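Local coordinates for protein AimR transcriptional regulator (Bacillus phage phi3T, PDB 5ZVV) that activates transcription of the phage aimX locus as a homodimer, apparently promoting lytic replication until the arbitrium peptide turns it into an inactive monomer, at residues 198-201 and 202-206; 323-326 and 327-331; 346-349 and 350-354; 357-360 and 361-364. All coordinates share one frame; numbering follows the deposited sequence.

Overall arrangement
Every contact is local, joining consecutive segments, and the four follow one another along the chain without nesting or crossing. Contact 1 lies at the C-terminal end of helix 184-203, where the chain turns into helix 207-220. More than a hundred residues later, contact 2 starts helix 324-338, contact 3 ends helix 341-353 and contact 4 carries the following loop into helix 361-369. Contacts 2 and 3 lie against each other, with centres about 7 Å apart, and contact 4 touches both through Phe359, Leu362, Pro363 and Leu364. Contact 4 also reaches back to contact 1, where Asn205 packs on Tyr358, joining parts of the helical fold far apart in sequence.

Contact 1 (198-201 and 202-206); sequences ANIS and LNENS
The carbonyl oxygen of Ser201 receives the amide of Ser206 at 2.9 Å (Ser206 N to Ser201 O), a six-residue closure that replaces the regular helical pattern as helix 184-203 ends. Just before it, the amides of Leu202 and Asn203 are still satisfied in the ordinary way by the carbonyls of Ala198 and Asn199. The amide of Glu204 is shared: it gives a bond of 3.2 Å from N to Ile200 O and a weak one to Ser201 O. Inside the closure, Asn205 N bonds to Leu202 O at 3.0 Å. Asn205 takes a positive phi of 60°, a conformation that asparagine tolerates better than most residues with a side chain.

The Glu204 side chain turns back beside Ile200, its OE2 lying 3.8 Å from Ile200 CG2. Both carboxylate oxygens have partners: OE2 forms a salt bridge with Lys169, while OE1 accepts from a water at 2.9 Å that also gives a weak bond to Ser201 OG. That hydroxyl, small enough for its buried site, is bonded to Glu197 O as well. Asn203 ND2 is satisfied by Asp355 O, and Ser206 OG pairs with Glu209 OE1 in the first turn of helix 207-220. The paired closing bonds and the positive phi of Asn205, the C-prime residue, define a Schellman motif, here ending one helix just before the next begins.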
loop_
_atom_site.group_PDB
_atom_site.type_symbol
_atom_site.label_atom_id
_atom_site.label_comp_id
_atom_site.label_asym_id
_atom_site.label_seq_id
_atom_site.Cartn_x
_atom_site.Cartn_y
_atom_site.Cartn_z
ATOM N N ALA A 198 10.906 -14.035 -1.693
ATOM C CA ALA A 198 10.608 -15.272 -0.980
ATOM C C ALA A 198 9.675 -15.013 0.195
ATOM O O ALA A 198 8.697 -15.747 0.398
ATOM C CB ALA A 198 11.900 -15.936 -0.503
ATOM N N ASN A 199 9.956 -13.970 0.979
ATOM C CA ASN A 199 9.073 -13.656 2.099
ATOM C C ASN A 199 7.721 -13.142 1.613
ATOM O O ASN A 199 6.684 -13.439 2.223
ATOM C CB ASN A 199 9.743 -12.649 3.031
ATOM C CG ASN A 199 10.900 -13.253 3.803
ATOM O OD1 ASN A 199 10.906 -14.450 4.104
ATOM N ND2 ASN A 199 11.888 -12.428 4.128
ATOM N N ILE A 200 7.708 -12.379 0.514
ATOM C CA ILE A 200 6.437 -11.980 -0.090
ATOM C C ILE A 200 5.601 -13.210 -0.422
ATOM O O ILE A 200 4.408 -13.282 -0.101
ATOM C CB ILE A 200 6.675 -11.122 -1.344
ATOM C CG1 ILE A 200 7.274 -9.765 -0.974
ATOM C CG2 ILE A 200 5.377 -10.940 -2.114
ATOM C CD1 ILE A 200 7.595 -8.906 -2.177
ATOM N N SER A 201 6.222 -14.203 -1.063
ATOM C CA SER A 201 5.490 -15.389 -1.489
ATOM C C SER A 201 5.001 -16.195 -0.296
ATOM O O SER A 201 3.867 -16.689 -0.302
ATOM C CB SER A 201 6.370 -16.249 -2.394
ATOM O OG SER A 201 6.774 -15.515 -3.537
ATOM N N LEU A 202 5.838 -16.341 0.734
ATOM C CA LEU A 202 5.403 -17.060 1.927
ATOM C C LEU A 202 4.222 -16.363 2.587
ATOM O O LEU A 202 3.290 -17.023 3.064
ATOM C CB LEU A 202 6.565 -17.203 2.913
ATOM C CG LEU A 202 6.310 -17.974 4.213
ATOM C CD1 LEU A 202 7.577 -18.683 4.638
ATOM C CD2 LEU A 202 5.840 -17.054 5.336
ATOM N N ASN A 203 4.242 -15.029 2.628
ATOM C CA ASN A 203 3.157 -14.304 3.278
ATOM C C ASN A 203 1.830 -14.517 2.562
ATOM O O ASN A 203 0.770 -14.494 3.202
ATOM C CB ASN A 203 3.490 -12.815 3.351
ATOM C CG ASN A 203 2.506 -12.041 4.204
ATOM O OD1 ASN A 203 2.498 -12.169 5.428
ATOM N ND2 ASN A 203 1.673 -11.230 3.563
ATOM N N GLU A 204 1.864 -14.731 1.249
ATOM C CA GLU A 204 0.664 -14.974 0.458
ATOM C C GLU A 204 0.290 -16.447 0.395
ATOM O O GLU A 204 -0.596 -16.812 -0.384
ATOM C CB GLU A 204 0.849 -14.431 -0.961
ATOM C CG GLU A 204 0.988 -12.926 -1.036
ATOM C CD GLU A 204 1.499 -12.465 -2.383
ATOM O OE1 GLU A 204 1.753 -13.330 -3.248
ATOM O OE2 GLU A 204 1.649 -11.240 -2.576
ATOM N N ASN A 205 0.943 -17.294 1.191
ATOM C CA ASN A 205 0.703 -18.737 1.193
ATOM C C ASN A 205 0.980 -19.352 -0.179
ATOM O O ASN A 205 0.303 -20.292 -0.603
ATOM C CB ASN A 205 -0.719 -19.067 1.663
ATOM C CG ASN A 205 -0.868 -20.511 2.113
ATOM O OD1 ASN A 205 0.058 -21.097 2.672
ATOM N ND2 ASN A 205 -2.037 -21.091 1.864
ATOM N N SER A 206 1.975 -18.819 -0.886
ATOM C CA SER A 206 2.452 -19.394 -2.144
ATOM C C SER A 206 3.756 -20.119 -1.823
ATOM O O SER A 206 4.849 -19.565 -1.949
ATOM C CB SER A 206 2.636 -18.316 -3.205
ATOM O OG SER A 206 3.006 -18.886 -4.450
HETATM O O HOH W 1 3.725 -14.946 -4.528
#

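Contact 2 (323-326 and 327-331); sequences DENE and LGFYY
Asn325 and Phe329, one helical turn apart, lie side by side and point the same way. The amide oxygen approaches the ring at its edge and in its plane, OD1 standing 3.3 Å from Phe329 CE2, and the amide and ring planes are 73° apart. Such an edge, with its slightly positive hydrogens, suits an oxygen. The Asn325 torsion (chi1 -164°) swings the amide out from the helix, and the Phe329 ring, with CG opposite its carbonyl carbon, leans back one turn to meet it; ND2 is taken by Asp356 and Ser354.

At the helix start, Asp323 and Glu326 bond reciprocally: Glu326 N reaches Asp323 OD1 at 2.9 Å, nearly head-on to the oxygen, and Asp323 N reaches Glu326 OE1 at 2.9 Å, on the anti side of the carboxylate. This capping box satisfies amides that have no preceding turn. Leu327 folds over the same start, its CG 3.2 Å from Asp323 O.

Gly328 keeps the backbone bare where its carbonyl receives Ser347 OG of helix 341-353. Towards that helix, Phe329 meets Phe351 edge-to-face and the Tyr331 ring lies nearly parallel to Tyr350. Glu326, Phe329 and Tyr330 touch helix 291-304, and Tyr330 also helix 307-318.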
loop_
_atom_site.group_PDB
_atom_site.type_symbol
_atom_site.label_atom_id
_atom_site.label_comp_id
_atom_site.label_asym_id
_atom_site.label_seq_id
_atom_site.Cartn_x
_atom_site.Cartn_y
_atom_site.Cartn_z
ATOM N N ASP A 323 1.975 -6.468 18.323
ATOM C CA ASP A 323 1.359 -6.041 17.075
ATOM C C ASP A 323 0.256 -7.025 16.683
ATOM O O ASP A 323 -0.027 -7.995 17.391
ATOM C CB ASP A 323 2.415 -5.861 15.976
ATOM C CG ASP A 323 3.069 -7.168 15.529
ATOM O OD1 ASP A 323 2.610 -8.264 15.902
ATOM O OD2 ASP A 323 4.065 -7.088 14.780
ATOM N N GLU A 324 -0.369 -6.783 15.530
ATOM C CA GLU A 324 -1.583 -7.520 15.192
ATOM C C GLU A 324 -1.291 -8.986 14.881
ATOM O O GLU A 324 -2.075 -9.867 15.253
ATOM C CB GLU A 324 -2.294 -6.834 14.027
ATOM C CG GLU A 324 -2.663 -5.386 14.336
ATOM C CD GLU A 324 -3.226 -4.650 13.141
ATOM O OE1 GLU A 324 -4.437 -4.343 13.143
ATOM O OE2 GLU A 324 -2.454 -4.383 12.194
ATOM N N ASN A 325 -0.174 -9.270 14.208
ATOM C CA ASN A 325 0.209 -10.658 13.944
ATOM C C ASN A 325 0.488 -11.400 15.251
ATOM O O ASN A 325 -0.051 -12.494 15.502
ATOM C CB ASN A 325 1.432 -10.673 13.022
ATOM C CG ASN A 325 1.672 -12.024 12.377
ATOM O OD1 ASN A 325 2.571 -12.762 12.777
ATOM N ND2 ASN A 325 0.874 -12.350 11.366
ATOM N N GLU A 326 1.324 -10.800 16.106
ATOM C CA GLU A 326 1.548 -11.332 17.443
ATOM C C GLU A 326 0.241 -11.512 18.196
ATOM O O GLU A 326 0.116 -12.434 19.007
ATOM C CB GLU A 326 2.484 -10.410 18.230
ATOM C CG GLU A 326 3.932 -10.445 17.766
ATOM C CD GLU A 326 4.752 -9.295 18.317
ATOM O OE1 GLU A 326 4.152 -8.300 18.774
ATOM O OE2 GLU A 326 5.999 -9.385 18.294
ATOM N N LEU A 327 -0.746 -10.647 17.947
ATOM C CA LEU A 327 -2.040 -10.815 18.597
ATOM C C LEU A 327 -2.810 -11.992 18.017
ATOM O O LEU A 327 -3.587 -12.633 18.734
ATOM C CB LEU A 327 -2.855 -9.529 18.490
ATOM C CG LEU A 327 -2.454 -8.453 19.498
ATOM C CD1 LEU A 327 -3.282 -7.193 19.307
ATOM C CD2 LEU A 327 -2.594 -8.986 20.918
ATOM N N GLY A 328 -2.611 -12.292 16.733
ATOM C CA GLY A 328 -3.193 -13.502 16.174
ATOM C C GLY A 328 -2.679 -14.747 16.867
ATOM O O GLY A 328 -3.459 -15.609 17.297
ATOM N N PHE A 329 -1.353 -14.849 17.011
ATOM C CA PHE A 329 -0.804 -15.957 17.793
ATOM C C PHE A 329 -1.310 -15.926 19.233
ATOM O O PHE A 329 -1.696 -16.963 19.789
ATOM C CB PHE A 329 0.723 -15.925 17.762
ATOM C CG PHE A 329 1.308 -16.283 16.430
ATOM C CD1 PHE A 329 1.408 -17.609 16.041
ATOM C CD2 PHE A 329 1.757 -15.298 15.567
ATOM C CE1 PHE A 329 1.945 -17.945 14.814
ATOM C CE2 PHE A 329 2.293 -15.629 14.335
ATOM C CZ PHE A 329 2.388 -16.953 13.959
ATOM N N TYR A 330 -1.334 -14.736 19.839
ATOM C CA TYR A 330 -1.711 -14.590 21.243
ATOM C C TYR A 330 -3.106 -15.142 21.503
ATOM O O TYR A 330 -3.306 -15.964 22.407
ATOM C CB TYR A 330 -1.623 -13.113 21.640
ATOM C CG TYR A 330 -2.170 -12.771 23.011
ATOM C CD1 TYR A 330 -1.377 -12.882 24.147
ATOM C CD2 TYR A 330 -3.470 -12.307 23.163
ATOM C CE1 TYR A 330 -1.872 -12.561 25.398
ATOM C CE2 TYR A 330 -3.975 -11.984 24.409
ATOM C CZ TYR A 330 -3.173 -12.112 25.523
ATOM O OH TYR A 330 -3.678 -11.789 26.763
ATOM N N TYR A 331 -4.088 -14.705 20.712
ATOM C CA TYR A 331 -5.436 -15.224 20.886
ATOM C C TYR A 331 -5.559 -16.676 20.442
ATOM O O TYR A 331 -6.469 -17.372 20.907
ATOM C CB TYR A 331 -6.438 -14.362 20.118
ATOM C CG TYR A 331 -6.545 -12.942 20.628
ATOM C CD1 TYR A 331 -7.415 -12.620 21.663
ATOM C CD2 TYR A 331 -5.776 -11.927 20.077
ATOM C CE1 TYR A 331 -7.516 -11.325 22.133
ATOM C CE2 TYR A 331 -5.870 -10.627 20.541
ATOM C CZ TYR A 331 -6.741 -10.332 21.569
ATOM O OH TYR A 331 -6.841 -9.041 22.034
#

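Contact 3 (346-349 and 350-354); sequences KSIR and YFKKS
The last turns of helix 341-353, part of the all-helical, TPR-related repeat fold of AimR, bring Ser347 and Phe351 together on the face turned towards helix 324-338. Regular backbone bonds run from Tyr350 N to Lys346 O, Phe351 N to Ser347 O, Lys352 N to Ile348 O and Lys353 N to Arg349 O.

Phe351 sends its ring back over the preceding turn, with CG opposite its own carbonyl carbon (chi1 -82°), and CD2 comes within 3.3 Å of Ser347 O. The side chains meet too, Ser347 OG lying 3.4 Å from Phe351 CE2. The small Ser347 leaves room for this ring even though its hydroxyl is already bonded to Gly328 O. Tyr350 leans back in a similar way, CD2 3.2 Å from Lys346 O, and its side chain packs on Leu327 of helix 324-338.

Ile348 points elsewhere, packing on Pro363, Leu364 and Leu367 of helix 361-369, as befits a branched apolar residue in a buried position. Ile348 and Arg349 also pack on Leu379 of the second subunit, and Lys352 on its Ile382, placing this turn at the dimer contact. The bend of Lys352 at chi2 turns only the outer part of its chain away; chi1 (-76°) has already laid CG 3.3 Å from Ile348 O.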
loop_
_atom_site.group_PDB
_atom_site.type_symbol
_atom_site.label_atom_id
_atom_site.label_comp_id
_atom_site.label_asym_id
_atom_site.label_seq_id
_atom_site.Cartn_x
_atom_site.Cartn_y
_atom_site.Cartn_z
ATOM N N LYS A 346 -11.065 -14.112 17.290
ATOM C CA LYS A 346 -10.210 -12.934 17.406
ATOM C C LYS A 346 -8.839 -13.187 16.793
ATOM O O LYS A 346 -8.279 -12.307 16.125
ATOM C CB LYS A 346 -10.085 -12.517 18.871
ATOM C CG LYS A 346 -11.392 -12.032 19.488
ATOM C CD LYS A 346 -11.158 -11.205 20.746
ATOM C CE LYS A 346 -11.240 -12.049 22.007
ATOM N NZ LYS A 346 -12.623 -12.541 22.251
ATOM N N SER A 347 -8.284 -14.382 17.009
ATOM C CA SER A 347 -7.040 -14.759 16.346
ATOM C C SER A 347 -7.166 -14.621 14.834
ATOM O O SER A 347 -6.279 -14.065 14.170
ATOM C CB SER A 347 -6.657 -16.190 16.729
ATOM O OG SER A 347 -5.650 -16.696 15.869
ATOM N N ILE A 348 -8.275 -15.112 14.274
ATOM C CA ILE A 348 -8.507 -14.986 12.838
ATOM C C ILE A 348 -8.552 -13.521 12.431
ATOM O O ILE A 348 -7.954 -13.124 11.423
ATOM C CB ILE A 348 -9.800 -15.722 12.438
ATOM C CG1 ILE A 348 -9.619 -17.233 12.571
ATOM C CG2 ILE A 348 -10.208 -15.359 11.014
ATOM C CD1 ILE A 348 -10.895 -18.015 12.403
ATOM N N ARG A 349 -9.250 -12.690 13.211
ATOM C CA ARG A 349 -9.375 -11.280 12.851
ATOM C C ARG A 349 -8.021 -10.582 12.860
ATOM O O ARG A 349 -7.760 -9.704 12.028
ATOM C CB ARG A 349 -10.351 -10.577 13.793
ATOM C CG ARG A 349 -11.796 -11.005 13.593
ATOM C CD ARG A 349 -12.739 -10.304 14.559
ATOM N NE ARG A 349 -14.114 -10.771 14.392
ATOM C CZ ARG A 349 -14.980 -10.249 13.529
ATOM N NH1 ARG A 349 -14.618 -9.236 12.752
ATOM N NH2 ARG A 349 -16.209 -10.740 13.441
ATOM N N TYR A 350 -7.136 -10.967 13.780
ATOM C CA TYR A 350 -5.830 -10.319 13.822
ATOM C C TYR A 350 -4.902 -10.836 12.728
ATOM O O TYR A 350 -4.116 -10.063 12.168
ATOM C CB TYR A 350 -5.205 -10.488 15.205
ATOM C CG TYR A 350 -5.745 -9.492 16.203
ATOM C CD1 TYR A 350 -5.424 -8.144 16.105
ATOM C CD2 TYR A 350 -6.584 -9.893 17.235
ATOM C CE1 TYR A 350 -5.918 -7.224 17.009
ATOM C CE2 TYR A 350 -7.085 -8.980 18.142
ATOM C CZ TYR A 350 -6.746 -7.645 18.026
ATOM O OH TYR A 350 -7.238 -6.727 18.931
ATOM N N PHE A 351 -4.977 -12.127 12.401
ATOM C CA PHE A 351 -4.239 -12.624 11.243
ATOM C C PHE A 351 -4.722 -11.973 9.954
ATOM O O PHE A 351 -3.928 -11.759 9.029
ATOM C CB PHE A 351 -4.360 -14.146 11.150
ATOM C CG PHE A 351 -3.405 -14.882 12.042
ATOM C CD1 PHE A 351 -2.059 -14.558 12.046
ATOM C CD2 PHE A 351 -3.852 -15.888 12.882
ATOM C CE1 PHE A 351 -1.174 -15.230 12.869
ATOM C CE2 PHE A 351 -2.972 -16.563 13.708
ATOM C CZ PHE A 351 -1.631 -16.232 13.701
ATOM N N LYS A 352 -6.015 -11.652 9.872
ATOM C CA LYS A 352 -6.531 -10.929 8.714
ATOM C C LYS A 352 -6.011 -9.499 8.686
ATOM O O LYS A 352 -5.578 -9.006 7.637
ATOM C CB LYS A 352 -8.058 -10.940 8.725
ATOM C CG LYS A 352 -8.675 -12.255 8.301
ATOM C CD LYS A 352 -8.587 -12.439 6.797
ATOM C CE LYS A 352 -9.477 -13.580 6.346
ATOM N NZ LYS A 352 -9.548 -13.692 4.863
ATOM N N LYS A 353 -6.050 -8.813 9.834
ATOM C CA LYS A 353 -5.595 -7.427 9.881
ATOM C C LYS A 353 -4.114 -7.304 9.552
ATOM O O LYS A 353 -3.681 -6.271 9.026
ATOM C CB LYS A 353 -5.881 -6.820 11.254
ATOM C CG LYS A 353 -7.335 -6.445 11.487
ATOM C CD LYS A 353 -7.497 -5.744 12.827
ATOM C CE LYS A 353 -8.942 -5.359 13.094
ATOM N NZ LYS A 353 -9.090 -4.683 14.415
ATOM N N SER A 354 -3.325 -8.332 9.852
ATOM C CA SER A 354 -1.903 -8.331 9.537
ATOM C C SER A 354 -1.606 -8.946 8.177
ATOM O O SER A 354 -0.432 -9.121 7.834
ATOM C CB SER A 354 -1.114 -9.062 10.629
ATOM O OG SER A 354 -1.524 -10.412 10.750
#

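Contact 4 (357-360 and 361-364); sequences KYFI and QLPL
A type I beta turn from Tyr358 to Gln361 leads the chain into helix 361-369, and the Gln361 side chain folds back across it. Its NE2 donates to Tyr358 O at 2.9 Å with an N-H...O angle of 158°, and the oxygen lies almost exactly in the amide plane. The same nitrogen stands over one face of the Tyr358 ring, 3.9 Å from CE1, with amide and ring planes 80° apart. Gln361 reaches both because CG sits between its backbone N and carbonyl carbon (chi1 61°) and the chain then runs extended; glutamine has just the length and the N-H groups for the task.

The backbone adds a bond from Leu362 N to Phe359 O at 2.9 Å, the donor lying well above the carbonyl plane. Pro363 has no amide hydrogen to give, yet fits in the first turn of a helix, where that loss costs little; its CD lies 3.1 Å from Ile360 O. One helical turn apart, Ile360 and Leu364 add an apolar contact, Ile360 CG1 lying 4.2 Å from Leu364 CD1.

Farther out, Phe240 meets the Tyr358 ring edge-to-face, and Phe359 packs on Phe329 and Phe351. Leu362 packs on Phe272 and Ile276 of helix 260-277. The approach to the turn is fixed by Asp356, whose OD1 accepts from the backbone N of both Tyr358 and Phe359.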
loop_
_atom_site.group_PDB
_atom_site.type_symbol
_atom_site.label_atom_id
_atom_site.label_comp_id
_atom_site.label_asym_id
_atom_site.label_seq_id
_atom_site.Cartn_x
_atom_site.Cartn_y
_atom_site.Cartn_z
ATOM N N LYS A 357 -1.715 -14.745 5.384
ATOM C CA LYS A 357 -2.489 -15.807 4.757
ATOM C C LYS A 357 -1.916 -17.192 5.026
ATOM O O LYS A 357 -2.413 -18.174 4.465
ATOM C CB LYS A 357 -2.584 -15.571 3.246
ATOM C CG LYS A 357 -3.204 -14.235 2.867
ATOM C CD LYS A 357 -3.327 -14.072 1.360
ATOM C CE LYS A 357 -3.925 -12.714 1.003
ATOM N NZ LYS A 357 -4.160 -12.562 -0.461
ATOM N N TYR A 358 -0.887 -17.294 5.869
ATOM C CA TYR A 358 -0.246 -18.573 6.160
ATOM C C TYR A 358 -0.616 -19.098 7.544
ATOM O O TYR A 358 -1.153 -20.202 7.665
ATOM C CB TYR A 358 1.277 -18.444 6.027
ATOM C CG TYR A 358 2.007 -19.763 6.158
ATOM C CD1 TYR A 358 1.813 -20.777 5.231
ATOM C CD2 TYR A 358 2.892 -19.994 7.206
ATOM C CE1 TYR A 358 2.470 -21.984 5.342
ATOM C CE2 TYR A 358 3.558 -21.202 7.322
ATOM C CZ TYR A 358 3.341 -22.191 6.387
ATOM O OH TYR A 358 3.996 -23.396 6.492
ATOM N N PHE A 359 -0.343 -18.326 8.597
ATOM C CA PHE A 359 -0.581 -18.814 9.950
ATOM C C PHE A 359 -2.038 -18.708 10.381
ATOM O O PHE A 359 -2.381 -19.198 11.463
ATOM C CB PHE A 359 0.315 -18.071 10.943
ATOM C CG PHE A 359 1.774 -18.375 10.772
ATOM C CD1 PHE A 359 2.299 -19.577 11.216
ATOM C CD2 PHE A 359 2.619 -17.466 10.159
ATOM C CE1 PHE A 359 3.637 -19.867 11.056
ATOM C CE2 PHE A 359 3.958 -17.747 9.995
ATOM C CZ PHE A 359 4.470 -18.950 10.444
ATOM N N ILE A 360 -2.904 -18.106 9.560
ATOM C CA ILE A 360 -4.325 -18.066 9.882
ATOM C C ILE A 360 -4.915 -19.467 9.943
ATOM O O ILE A 360 -5.992 -19.667 10.517
ATOM C CB ILE A 360 -5.077 -17.182 8.863
ATOM C CG1 ILE A 360 -6.500 -16.889 9.348
ATOM C CG2 ILE A 360 -5.096 -17.841 7.489
ATOM C CD1 ILE A 360 -7.264 -15.937 8.459
ATOM N N GLN A 361 -4.228 -20.457 9.373
ATOM C CA GLN A 361 -4.715 -21.824 9.472
ATOM C C GLN A 361 -4.608 -22.371 10.887
ATOM O O GLN A 361 -5.272 -23.363 11.200
ATOM C CB GLN A 361 -3.961 -22.729 8.496
ATOM C CG GLN A 361 -2.466 -22.817 8.740
ATOM C CD GLN A 361 -1.753 -23.624 7.670
ATOM O OE1 GLN A 361 -1.928 -24.839 7.573
ATOM N NE2 GLN A 361 -0.952 -22.948 6.852
ATOM N N LEU A 362 -3.795 -21.747 11.749
ATOM C CA LEU A 362 -3.697 -22.215 13.133
ATOM C C LEU A 362 -5.058 -22.248 13.813
ATOM O O LEU A 362 -5.488 -23.335 14.242
ATOM C CB LEU A 362 -2.685 -21.364 13.910
ATOM C CG LEU A 362 -1.200 -21.589 13.666
ATOM C CD1 LEU A 362 -0.395 -20.594 14.481
ATOM C CD2 LEU A 362 -0.839 -23.003 14.047
ATOM N N PRO A 363 -5.793 -21.134 13.937
ATOM C CA PRO A 363 -7.132 -21.245 14.534
ATOM C C PRO A 363 -8.107 -22.004 13.653
ATOM O O PRO A 363 -8.925 -22.778 14.170
ATOM C CB PRO A 363 -7.550 -19.782 14.732
ATOM C CG PRO A 363 -6.785 -19.040 13.715
ATOM C CD PRO A 363 -5.471 -19.732 13.601
ATOM N N LEU A 364 -8.032 -21.813 12.333
ATOM C CA LEU A 364 -8.931 -22.519 11.423
ATOM C C LEU A 364 -8.843 -24.027 11.622
ATOM O O LEU A 364 -9.864 -24.695 11.826
ATOM C CB LEU A 364 -8.614 -22.142 9.977
ATOM C CG LEU A 364 -8.946 -20.698 9.596
ATOM C CD1 LEU A 364 -8.477 -20.391 8.183
ATOM C CD2 LEU A 364 -10.438 -20.446 9.738
#